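Local coordinates for protein putative fimbrial subunit (PDB 4HSS) that probably polymerises as the major pilin subunit that builds the shaft of a Corynebacterium diphtheriae surface pilus, presumably serving in adhesion, at residues 25-30 with 109-114; 63-68 with 92-97; 115-120 with 132-137. All coordinates share one frame; numbering follows the deposited sequence.

Contact 1: 25-30 with 109-114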
# COMPACT_ATOMS: atom_id res chain seq x y z
N GLU A 25 -36.39 15.58 -36.61
CA GLU A 25 -36.69 16.82 -35.89
C GLU A 25 -36.81 16.48 -34.38
O GLU A 25 -37.17 17.33 -33.57
CB GLU A 25 -37.91 17.59 -36.45
CG GLU A 25 -39.28 16.97 -36.21
CD GLU A 25 -40.40 17.46 -37.12
OE1 GLU A 25 -41.54 17.61 -36.62
OE2 GLU A 25 -40.15 17.68 -38.33
N ARG A 26 -36.45 15.23 -34.03
CA ARG A 26 -36.39 14.72 -32.67
C ARG A 26 -34.99 14.82 -32.11
O ARG A 26 -34.00 14.82 -32.85
CB ARG A 26 -36.87 13.27 -32.58
CG ARG A 26 -38.37 13.16 -32.56
CD ARG A 26 -38.80 11.81 -32.05
NE ARG A 26 -38.31 11.60 -30.69
CZ ARG A 26 -38.70 10.62 -29.89
NH1 ARG A 26 -39.59 9.73 -30.31
NH2 ARG A 26 -38.19 10.51 -28.67
N LYS A 27 -34.92 14.89 -30.80
CA LYS A 27 -33.67 14.93 -30.04
C LYS A 27 -33.64 13.68 -29.19
O LYS A 27 -34.70 13.20 -28.77
CB LYS A 27 -33.56 16.22 -29.19
CG LYS A 27 -33.43 17.49 -30.02
CD LYS A 27 -31.99 17.98 -30.12
CE LYS A 27 -31.81 18.97 -31.23
NZ LYS A 27 -31.45 18.30 -32.51
N GLY A 28 -32.45 13.11 -29.05
CA GLY A 28 -32.26 11.89 -28.27
C GLY A 28 -31.60 12.14 -26.93
O GLY A 28 -31.44 13.29 -26.50
N SER A 29 -31.23 11.04 -26.27
CA SER A 29 -30.55 11.03 -24.97
C SER A 29 -29.73 9.75 -24.80
O SER A 29 -30.00 8.73 -25.43
CB SER A 29 -31.55 11.18 -23.82
OG SER A 29 -32.27 9.98 -23.55
N LEU A 30 -28.77 9.82 -23.88
CA LEU A 30 -27.92 8.75 -23.44
C LEU A 30 -27.89 8.74 -21.91
O LEU A 30 -27.61 9.76 -21.29
CB LEU A 30 -26.51 8.87 -24.03
CG LEU A 30 -25.49 7.86 -23.50
CD1 LEU A 30 -25.87 6.45 -23.88
CD2 LEU A 30 -24.07 8.21 -23.96
N ASN A 109 -31.02 16.25 -24.74
CA ASN A 109 -31.19 17.11 -25.92
C ASN A 109 -30.03 16.94 -26.88
O ASN A 109 -29.37 17.92 -27.27
CB ASN A 109 -31.37 18.57 -25.50
CG ASN A 109 -32.81 18.90 -25.29
OD1 ASN A 109 -33.55 19.18 -26.25
ND2 ASN A 109 -33.26 18.80 -24.04
N LEU A 110 -29.76 15.67 -27.21
CA LEU A 110 -28.69 15.21 -28.07
C LEU A 110 -29.11 15.19 -29.50
O LEU A 110 -30.10 14.55 -29.83
CB LEU A 110 -28.31 13.79 -27.62
CG LEU A 110 -26.98 13.59 -26.90
CD1 LEU A 110 -26.57 14.81 -26.10
CD2 LEU A 110 -27.05 12.41 -26.00
N ASP A 111 -28.34 15.86 -30.37
CA ASP A 111 -28.57 15.82 -31.82
C ASP A 111 -28.50 14.37 -32.24
O ASP A 111 -27.70 13.62 -31.68
CB ASP A 111 -27.48 16.63 -32.55
CG ASP A 111 -27.52 18.14 -32.40
OD1 ASP A 111 -28.64 18.72 -32.48
OD2 ASP A 111 -26.43 18.75 -32.32
N LEU A 112 -29.33 13.95 -33.18
CA LEU A 112 -29.25 12.55 -33.61
C LEU A 112 -27.91 12.32 -34.33
O LEU A 112 -27.45 13.20 -35.05
CB LEU A 112 -30.45 12.15 -34.51
CG LEU A 112 -31.86 12.24 -33.88
CD1 LEU A 112 -32.89 11.67 -34.81
CD2 LEU A 112 -31.93 11.56 -32.51
N GLY A 113 -27.27 11.19 -34.05
CA GLY A 113 -25.98 10.85 -34.65
C GLY A 113 -25.22 9.73 -33.96
O GLY A 113 -25.78 8.98 -33.16
N ILE A 114 -23.94 9.61 -34.32
CA ILE A 114 -23.02 8.62 -33.74
C ILE A 114 -22.13 9.35 -32.75
O ILE A 114 -21.59 10.41 -33.05
CB ILE A 114 -22.19 7.80 -34.79
CG1 ILE A 114 -23.03 7.27 -35.95
CG2 ILE A 114 -21.34 6.68 -34.12
CD1 ILE A 114 -24.17 6.36 -35.59
O HOH W 1 -31.68 15.36 -34.40
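Lys27 and Asp111 form a salt bridge at the edge of the N-terminal prealbumin-like (CnaB-type) domain, where the chain passes from one sheet to the other. Lys27 NZ meets Asp111 OD1 at 2.8 Å, on the anti lone pair, turned away from OD2. The two side chains run side by side in the same direction, and the lysine bends at chi2 (-100°) and chi4 (-90°) to bring its ammonium to the carboxylate. A long chain suits this place: its methylenes cross the Asn109 side chain at about a right angle while the charge stays near solvent. The other oxygen, Asp111 OD2, forms a long, weak ion pair with Lys66.

Beneath the ion pair, Gly28 and Leu110 make an antiparallel hydrogen-bonded pair. Gly28 N donates to Leu110 O at 2.9 Å, and in return Leu110 N reaches Gly28 O at 3.0 Å. A water carries the link further, giving a hydrogen to Arg26 O (2.8 Å) and accepting one from Leu112 N (3.0 Å). Asn109, at the corner, has the left-handed backbone conformation that asparagine tolerates well.

The leucines do the packing. Leu112 lays CG against Arg26 O at 3.5 Å, and its CD2 approaches Gly28, which has no side chain to stand in the way. Leu110 turns inward, with CD2 resting 3.8 Å from Leu30 N and 4.1 Å from Leu30 CB.

Contact 2: 63-68 with 92-97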
# COMPACT_ATOMS: atom_id res chain seq x y z
N LYS A 63 -17.29 11.67 -21.08
CA LYS A 63 -17.28 12.63 -22.18
C LYS A 63 -17.82 11.95 -23.42
O LYS A 63 -17.27 10.93 -23.84
CB LYS A 63 -15.87 13.17 -22.44
CG LYS A 63 -15.81 14.19 -23.59
CD LYS A 63 -14.38 14.62 -23.91
CE LYS A 63 -14.36 15.98 -24.55
NZ LYS A 63 -12.99 16.42 -24.94
N ILE A 64 -18.87 12.52 -24.01
CA ILE A 64 -19.49 12.07 -25.27
C ILE A 64 -19.02 12.99 -26.38
O ILE A 64 -18.88 14.19 -26.17
CB ILE A 64 -21.04 11.96 -25.23
CG1 ILE A 64 -21.70 13.36 -24.98
CG2 ILE A 64 -21.47 10.91 -24.20
CD1 ILE A 64 -23.08 13.51 -25.38
N THR A 65 -18.77 12.43 -27.56
CA THR A 65 -18.28 13.21 -28.70
C THR A 65 -19.06 12.83 -29.96
O THR A 65 -18.93 11.70 -30.42
CB THR A 65 -16.75 12.96 -28.83
OG1 THR A 65 -16.14 13.28 -27.58
CG2 THR A 65 -16.09 13.77 -29.98
N LYS A 66 -19.88 13.78 -30.51
CA LYS A 66 -20.61 13.62 -31.76
C LYS A 66 -19.58 13.41 -32.90
O LYS A 66 -18.56 14.09 -32.92
CB LYS A 66 -21.49 14.85 -32.02
CG LYS A 66 -22.60 14.64 -33.07
CD LYS A 66 -23.32 15.93 -33.39
CE LYS A 66 -24.14 15.86 -34.66
NZ LYS A 66 -24.66 17.21 -35.05
N LEU A 67 -19.81 12.44 -33.77
CA LEU A 67 -18.87 12.12 -34.85
C LEU A 67 -19.38 12.69 -36.18
O LEU A 67 -20.58 12.98 -36.28
CB LEU A 67 -18.63 10.60 -34.92
CG LEU A 67 -18.14 9.92 -33.63
CD1 LEU A 67 -18.08 8.46 -33.80
CD2 LEU A 67 -16.77 10.40 -33.21
N ASN A 68 -18.48 12.95 -37.17
CA ASN A 68 -18.86 13.62 -38.46
C ASN A 68 -20.01 12.94 -39.31
O ASN A 68 -20.62 13.61 -40.15
CB ASN A 68 -17.63 13.82 -39.38
CG ASN A 68 -16.89 12.55 -39.76
OD1 ASN A 68 -17.43 11.44 -39.74
ND2 ASN A 68 -15.63 12.69 -40.17
N SER A 92 -16.29 19.11 -32.68
CA SER A 92 -16.21 20.08 -31.59
C SER A 92 -17.38 19.94 -30.59
O SER A 92 -17.30 20.47 -29.47
CB SER A 92 -16.17 21.50 -32.16
OG SER A 92 -17.42 21.86 -32.72
N THR A 93 -18.47 19.26 -31.01
CA THR A 93 -19.66 19.05 -30.18
C THR A 93 -19.35 17.94 -29.15
O THR A 93 -19.19 16.77 -29.52
CB THR A 93 -20.87 18.75 -31.06
OG1 THR A 93 -21.02 19.84 -31.96
CG2 THR A 93 -22.16 18.55 -30.26
N THR A 94 -19.20 18.34 -27.87
CA THR A 94 -18.87 17.45 -26.75
C THR A 94 -19.68 17.83 -25.51
O THR A 94 -20.18 18.95 -25.43
CB THR A 94 -17.38 17.47 -26.42
OG1 THR A 94 -16.97 18.82 -26.29
CG2 THR A 94 -16.53 16.73 -27.47
N LYS A 95 -19.81 16.89 -24.56
CA LYS A 95 -20.55 17.10 -23.32
C LYS A 95 -19.97 16.18 -22.26
O LYS A 95 -19.69 15.02 -22.57
CB LYS A 95 -22.05 16.80 -23.56
CG LYS A 95 -22.99 17.44 -22.55
CD LYS A 95 -24.44 17.13 -22.91
CE LYS A 95 -25.39 17.51 -21.80
NZ LYS A 95 -26.78 17.07 -22.11
N GLU A 96 -19.73 16.73 -21.02
CA GLU A 96 -19.16 16.00 -19.87
C GLU A 96 -20.15 15.97 -18.73
O GLU A 96 -20.72 17.01 -18.40
CB GLU A 96 -17.84 16.60 -19.41
CG GLU A 96 -16.65 16.20 -20.26
CD GLU A 96 -15.29 16.52 -19.66
OE1 GLU A 96 -14.46 17.14 -20.36
OE2 GLU A 96 -15.04 16.10 -18.51
N VAL A 97 -20.40 14.77 -18.17
CA VAL A 97 -21.34 14.56 -17.06
C VAL A 97 -20.73 13.57 -16.06
O VAL A 97 -20.23 12.53 -16.47
CB VAL A 97 -22.75 14.07 -17.53
CG1 VAL A 97 -23.66 13.78 -16.34
CG2 VAL A 97 -23.42 15.06 -18.46
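The flat groups that meet between Ile64 and Lys95 are peptides, and they join through their N-H and C=O ends. Ile64 N donates to Lys95 O at 3.0 Å, whereas the return bond from Lys95 N to Ile64 O is longer, 3.3 Å. A third bond, Lys66 N to Thr93 O, continues the ladder. Between these rungs the alpha carbons close in, and Thr94 CA sets its hydrogen against Ile64 O, at a CA to O distance of 3.3 Å.

One face of this antiparallel pair carries Lys63, Thr65, Thr94 and Glu96. Thr94 OG1 sits between its own N and carbonyl carbon (chi1 51°), which turns the methyl CG2 across to Thr65 OG1 at 3.5 Å. The extended Lys63 chain runs over the same threonine, its CE 3.7 Å from Thr94 CG2, and its CB touches Glu96 CG at 3.8 Å. Beta-branched threonine fits an extended strand and offers a methyl to these chains.

The other face holds Ile64 beside Lys95, with Ile64 CG1 3.7 Å from Lys95 CB. Ile64 belongs to the interior of the prealbumin-like sandwich, against Phe107 and Leu110. From its place beside Ile64, the extended Lys95 chain carries its ammonium on to the carbonyl of Asp108.

Lys63 NZ and Glu96 OE1 stay 4.9 Å apart, so their opposite charges can attract but do not form a salt bridge, and Glu96 OE2 bonds weakly to Thr120. The pairing of 63-68 with 92-97 therefore rests on backbone bonds and aliphatic contacts.

Contact 3: 115-120 with 132-137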
# COMPACT_ATOMS: atom_id res chain seq x y z
N TYR A 115 -21.98 8.75 -31.57
CA TYR A 115 -21.20 9.29 -30.48
C TYR A 115 -20.22 8.30 -29.96
O TYR A 115 -20.51 7.10 -29.82
CB TYR A 115 -22.14 9.70 -29.32
CG TYR A 115 -23.02 10.89 -29.61
CD1 TYR A 115 -24.24 10.75 -30.27
CD2 TYR A 115 -22.66 12.17 -29.17
CE1 TYR A 115 -25.04 11.84 -30.55
CE2 TYR A 115 -23.48 13.27 -29.42
CZ TYR A 115 -24.65 13.11 -30.13
OH TYR A 115 -25.46 14.19 -30.36
N LEU A 116 -19.05 8.83 -29.59
CA LEU A 116 -17.98 8.14 -28.89
C LEU A 116 -18.12 8.47 -27.42
O LEU A 116 -18.25 9.66 -27.08
CB LEU A 116 -16.63 8.59 -29.45
CG LEU A 116 -15.41 8.24 -28.65
CD1 LEU A 116 -15.17 6.74 -28.64
CD2 LEU A 116 -14.23 8.98 -29.19
N VAL A 117 -18.14 7.45 -26.56
CA VAL A 117 -18.28 7.61 -25.12
C VAL A 117 -16.96 7.22 -24.42
O VAL A 117 -16.56 6.05 -24.50
CB VAL A 117 -19.50 6.80 -24.59
CG1 VAL A 117 -19.77 7.11 -23.12
CG2 VAL A 117 -20.75 7.06 -25.43
N GLU A 118 -16.31 8.18 -23.75
CA GLU A 118 -15.04 8.01 -23.02
C GLU A 118 -15.13 8.42 -21.55
O GLU A 118 -15.77 9.43 -21.23
CB GLU A 118 -13.96 8.90 -23.67
CG GLU A 118 -13.57 8.57 -25.10
CD GLU A 118 -12.68 9.62 -25.73
OE1 GLU A 118 -13.13 10.78 -25.87
OE2 GLU A 118 -11.54 9.27 -26.10
N GLU A 119 -14.43 7.69 -20.66
CA GLU A 119 -14.32 8.06 -19.24
C GLU A 119 -13.17 9.05 -19.13
O GLU A 119 -12.07 8.73 -19.57
CB GLU A 119 -14.08 6.85 -18.28
CG GLU A 119 -14.54 5.50 -18.79
CD GLU A 119 -14.92 4.45 -17.76
OE1 GLU A 119 -15.33 3.34 -18.17
OE2 GLU A 119 -14.82 4.73 -16.54
N THR A 120 -13.42 10.25 -18.57
CA THR A 120 -12.37 11.27 -18.43
C THR A 120 -11.72 11.29 -17.02
O THR A 120 -10.51 11.50 -16.90
CB THR A 120 -12.90 12.66 -18.77
OG1 THR A 120 -14.16 12.85 -18.14
CG2 THR A 120 -13.02 12.90 -20.26
N PHE A 132 -16.44 3.36 -25.87
CA PHE A 132 -17.42 2.70 -26.72
C PHE A 132 -18.15 3.69 -27.60
O PHE A 132 -18.05 4.90 -27.39
CB PHE A 132 -18.41 1.89 -25.87
CG PHE A 132 -19.25 2.62 -24.84
CD1 PHE A 132 -18.76 2.85 -23.56
CD2 PHE A 132 -20.56 2.99 -25.12
CE1 PHE A 132 -19.56 3.47 -22.59
CE2 PHE A 132 -21.36 3.60 -24.15
CZ PHE A 132 -20.86 3.81 -22.88
N ILE A 133 -18.87 3.16 -28.62
CA ILE A 133 -19.61 3.90 -29.63
C ILE A 133 -21.11 3.67 -29.42
O ILE A 133 -21.51 2.54 -29.12
CB ILE A 133 -19.10 3.44 -31.05
CG1 ILE A 133 -17.70 3.98 -31.39
CG2 ILE A 133 -20.08 3.70 -32.18
CD1 ILE A 133 -17.57 5.51 -31.64
N VAL A 134 -21.92 4.73 -29.54
CA VAL A 134 -23.39 4.63 -29.46
C VAL A 134 -24.02 5.44 -30.61
O VAL A 134 -23.52 6.49 -31.00
CB VAL A 134 -24.04 4.99 -28.08
CG1 VAL A 134 -23.62 4.01 -26.99
CG2 VAL A 134 -23.78 6.43 -27.66
N SER A 135 -25.13 4.92 -31.12
CA SER A 135 -25.92 5.51 -32.19
C SER A 135 -27.22 6.04 -31.58
O SER A 135 -27.84 5.34 -30.79
CB SER A 135 -26.19 4.48 -33.28
OG SER A 135 -27.06 5.03 -34.26
N ILE A 136 -27.60 7.29 -31.94
CA ILE A 136 -28.83 7.96 -31.46
C ILE A 136 -29.59 8.40 -32.69
O ILE A 136 -29.14 9.32 -33.36
CB ILE A 136 -28.53 9.13 -30.47
CG1 ILE A 136 -27.79 8.63 -29.21
CG2 ILE A 136 -29.81 9.89 -30.09
CD1 ILE A 136 -27.50 9.58 -28.25
N PRO A 137 -30.69 7.72 -33.07
CA PRO A 137 -31.33 6.55 -32.44
C PRO A 137 -30.65 5.21 -32.79
O PRO A 137 -29.68 5.16 -33.55
CB PRO A 137 -32.76 6.62 -32.99
CG PRO A 137 -32.60 7.17 -34.36
CD PRO A 137 -31.42 8.11 -34.30
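Phe132 sets its ring over Val117 by placing CG between its own N and carbonyl carbon, with chi1 at 60°. Val117 CB then lies over the middle of the ring, 3.7 Å from the centroid of Phe132 and 12° off the normal, a CH-pi contact. The valine's two methyls straddle the far end of the ring: CG1 lies 3.5 Å from Phe132 CZ, and CG2 turns toward CE2. Val134 CG1 meets the edge of the same ring, in its plane, while Val134 CG2 touches Val117 CG2 at 3.8 Å.

These residues face the interior of the prealbumin-like beta sandwich, where Leu30 and Leu32 of the opposing sheet receive Val117, so bulky apolar types suit them. The strands are antiparallel, and four backbone bonds join Tyr115 to Val134 and Val117 to Phe132; the shortest, Val117 N to Phe132 O, is 2.7 Å. Tyr115 adds its ring, whose CD1 is 4.0 Å from Ile136 CD1, the methyl approaching the ring obliquely, and whose hydroxyl bonds to Asp111 O. On the other face, Ile133 CD1 packs 3.9 Å from Leu116 CB. Where the strand ends, Ser135 OG reaches past Ile136 to donate to Pro137 O at 2.7 Å, just after this proline's cis peptide bond.

Contacts 2 and 3 lie in one four-stranded antiparallel sheet, at its two outer strands: 93-98 pairs with 61-67, and 132-136 with 113-121. The inner strands 61-67 and 113-121 are neighbours, so Thr65 and Leu116 are joined by a probable backbone bond. Contact 1 stands where the other sheet of the sandwich meets this one, its 109-114 segment leading directly into the strand of contact 3. Chemistry follows place. Contact 3 is the most apolar and none of its touching residues is exposed; contact 2 sets a lysine, threonines and a glutamate on one face and a buried isoleucine beside Lys95 on the other; contact 1 puts a salt bridge outside and leucines inside, where Leu110 touches both Ile64 and Ile136.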